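Local atomic coordinates of hypothetical protein (Pyrococcus furiosus, PDB entry 2FZF), a protein that is of unknown function but belongs to the rubrerythrin family of the ferritin clan, whose four-helix bundles commonly carry a di-iron site. Residues A17-L21 with E22-G26. Residues are numbered along the deposited sequence; the frame is centred on the assembly and turned at random.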
ATOM      1  N   ALA A  17      15.132  19.900 -11.080  1.00 55.72           N
ATOM      2  CA  ALA A  17      15.056  21.062 -11.955  1.00 56.10           C
ATOM      3  C   ALA A  17      16.170  21.109 -12.994  1.00 56.26           C
ATOM      4  O   ALA A  17      16.096  21.881 -13.949  1.00 58.71           O
ATOM      5  CB  ALA A  17      15.045  22.342 -11.134  1.00 55.89           C
ATOM      6  N   ASP A  18      17.194  20.282 -12.818  1.00 55.20           N
ATOM      7  CA  ASP A  18      18.301  20.245 -13.770  1.00 53.80           C
ATOM      8  C   ASP A  18      17.935  19.532 -15.060  1.00 53.79           C
ATOM      9  O   ASP A  18      18.760  19.452 -15.972  1.00 54.62           O
ATOM     10  CB  ASP A  18      19.524  19.550 -13.158  1.00 53.99           C
ATOM     11  CG  ASP A  18      20.373  20.491 -12.316  1.00 54.79           C
ATOM     12  OD1 ASP A  18      20.823  21.520 -12.861  1.00 55.39           O
ATOM     13  OD2 ASP A  18      20.594  20.206 -11.117  1.00 53.06           O
ATOM     14  N   PHE A  19      16.707  19.010 -15.133  1.00 53.48           N
ATOM     15  CA  PHE A  19      16.244  18.273 -16.317  1.00 51.20           C
ATOM     16  C   PHE A  19      14.895  18.740 -16.837  1.00 51.41           C
ATOM     17  O   PHE A  19      14.120  19.367 -16.119  1.00 49.49           O
ATOM     18  CB  PHE A  19      16.150  16.769 -16.026  1.00 48.10           C
ATOM     19  CG  PHE A  19      17.394  16.187 -15.423  1.00 45.85           C
ATOM     20  CD1 PHE A  19      17.681  16.376 -14.078  1.00 45.56           C
ATOM     21  CD2 PHE A  19      18.297  15.477 -16.208  1.00 46.47           C
ATOM     22  CE1 PHE A  19      18.852  15.870 -13.521  1.00 46.87           C
ATOM     23  CE2 PHE A  19      19.474  14.964 -15.666  1.00 46.17           C
ATOM     24  CZ  PHE A  19      19.752  15.160 -14.323  1.00 47.17           C
ATOM     25  N   SER A  20      14.628  18.415 -18.101  1.00 53.28           N
ATOM     26  CA  SER A  20      13.382  18.776 -18.770  1.00 55.03           C
ATOM     27  C   SER A  20      12.260  17.801 -18.444  1.00 56.27           C
ATOM     28  O   SER A  20      12.468  16.795 -17.769  1.00 57.25           O
ATOM     29  CB  SER A  20      13.588  18.800 -20.280  1.00 55.55           C
ATOM     30  OG  SER A  20      14.185  17.597 -20.714  1.00 56.37           O
ATOM     31  N   LEU A  21      11.064  18.092 -18.935  1.00 57.27           N
ATOM     32  CA  LEU A  21       9.941  17.221 -18.661  1.00 57.99           C
ATOM     33  C   LEU A  21      10.124  15.881 -19.364  1.00 58.77           C
ATOM     34  O   LEU A  21       9.822  14.827 -18.794  1.00 58.77           O
ATOM     35  CB  LEU A  21       8.634  17.894 -19.082  1.00 57.78           C
ATOM     36  CG  LEU A  21       7.327  17.164 -18.725  1.00 59.27           C
ATOM     37  CD1 LEU A  21       7.005  16.163 -19.815  1.00 59.01           C
ATOM     38  CD2 LEU A  21       7.434  16.478 -17.359  1.00 56.96           C
ATOM     39  N   GLU A  22      10.645  15.920 -20.588  1.00 57.99           N
ATOM     40  CA  GLU A  22      10.872  14.698 -21.353  1.00 57.68           C
ATOM     41  C   GLU A  22      12.015  13.874 -20.755  1.00 55.98           C
ATOM     42  O   GLU A  22      11.950  12.643 -20.701  1.00 57.49           O
ATOM     43  CB  GLU A  22      11.163  15.043 -22.819  1.00 58.76           C
ATOM     44  CG  GLU A  22      11.919  16.349 -22.999  1.00 63.30           C
ATOM     45  CD  GLU A  22      11.102  17.427 -23.693  1.00 65.42           C
ATOM     46  OE1 GLU A  22      10.841  17.287 -24.913  1.00 67.58           O
ATOM     47  OE2 GLU A  22      10.715  18.413 -23.024  1.00 65.27           O
ATOM     48  N   GLU A  23      13.056  14.559 -20.296  1.00 53.27           N
ATOM     49  CA  GLU A  23      14.203  13.891 -19.694  1.00 49.85           C
ATOM     50  C   GLU A  23      13.748  13.195 -18.431  1.00 48.16           C
ATOM     51  O   GLU A  23      14.123  12.051 -18.155  1.00 48.43           O
ATOM     52  CB  GLU A  23      15.291  14.906 -19.356  1.00 49.85           C
ATOM     53  CG  GLU A  23      16.236  15.184 -20.509  1.00 48.76           C
ATOM     54  CD  GLU A  23      17.351  16.144 -20.136  1.00 48.27           C
ATOM     55  OE1 GLU A  23      18.416  16.081 -20.785  1.00 47.60           O
ATOM     56  OE2 GLU A  23      17.157  16.958 -19.206  1.00 45.66           O
ATOM     57  N   LEU A  24      12.935  13.904 -17.662  1.00 45.59           N
ATOM     58  CA  LEU A  24      12.408  13.351 -16.437  1.00 43.59           C
ATOM     59  C   LEU A  24      11.533  12.154 -16.796  1.00 42.64           C
ATOM     60  O   LEU A  24      11.745  11.055 -16.287  1.00 43.06           O
ATOM     61  CB  LEU A  24      11.616  14.417 -15.666  1.00 41.04           C
ATOM     62  CG  LEU A  24      12.464  15.551 -15.059  1.00 38.38           C
ATOM     63  CD1 LEU A  24      11.570  16.522 -14.304  1.00 35.68           C
ATOM     64  CD2 LEU A  24      13.517  14.968 -14.126  1.00 33.79           C
ATOM     65  N   LEU A  25      10.566  12.343 -17.687  1.00 41.08           N
ATOM     66  CA  LEU A  25       9.728  11.215 -18.062  1.00 40.45           C
ATOM     67  C   LEU A  25      10.590  10.032 -18.498  1.00 40.97           C
ATOM     68  O   LEU A  25      10.249   8.887 -18.215  1.00 44.02           O
ATOM     69  CB  LEU A  25       8.749  11.589 -19.172  1.00 39.81           C
ATOM     70  CG  LEU A  25       7.571  12.471 -18.745  1.00 36.23           C
ATOM     71  CD1 LEU A  25       6.844  12.901 -19.979  1.00 37.39           C
ATOM     72  CD2 LEU A  25       6.640  11.743 -17.812  1.00 34.52           C
ATOM     73  N   GLY A  26      11.707  10.293 -19.170  1.00 39.09           N
ATOM     74  CA  GLY A  26      12.566   9.194 -19.572  1.00 39.23           C
ATOM     75  C   GLY A  26      13.127   8.487 -18.338  1.00 39.78           C
ATOM     76  O   GLY A  26      13.238   7.262 -18.290  1.00 38.60           O
TER
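Ser-20 and Glu-23 meet where the extended backbone of Phe-19 and Ser-20 turns into helix 21-44, whose first turn closes with Leu-24 N giving to Ser-20 O (2.9 Å) and Leu-25 N to Leu-21 O (2.8 Å). Ser-20 is the N-cap. With chi1 at 51°, Ser-20 OG lies between its own N and carbonyl carbon and accepts from Glu-23 N at 3.3 Å. Glu-23 reaches back along an extended chain, and its OE2 accepts from Ser-20 N on the anti side, 22° out of the carboxylate plane, at 3.1 Å, completing a capping box; a weak bond from Ser-20 OG goes to the same oxygen. Glu-23 OE2 also lies at the edge of the Phe-19 ring, near its plane, 3.5 Å from Phe-19 CD2. Beside the capping box, Phe-19 CB rests on Leu-24 CD2 (3.7 Å), and one turn of helix brings Leu-21 CD1 to Leu-25 CD1. Leu-24 and Leu-25 continue inward to Leu-127 of helix 103-129. With an alanine at Glu-23, Ser-20 N would probably lose its acceptor and the loop before the helix be freer to shift. The reciprocal bonds thus satisfy the amides of the N-cap residue and of Glu-23 in the first turn, and the carboxylate, if ionised, would probably interact favourably with the helix dipole.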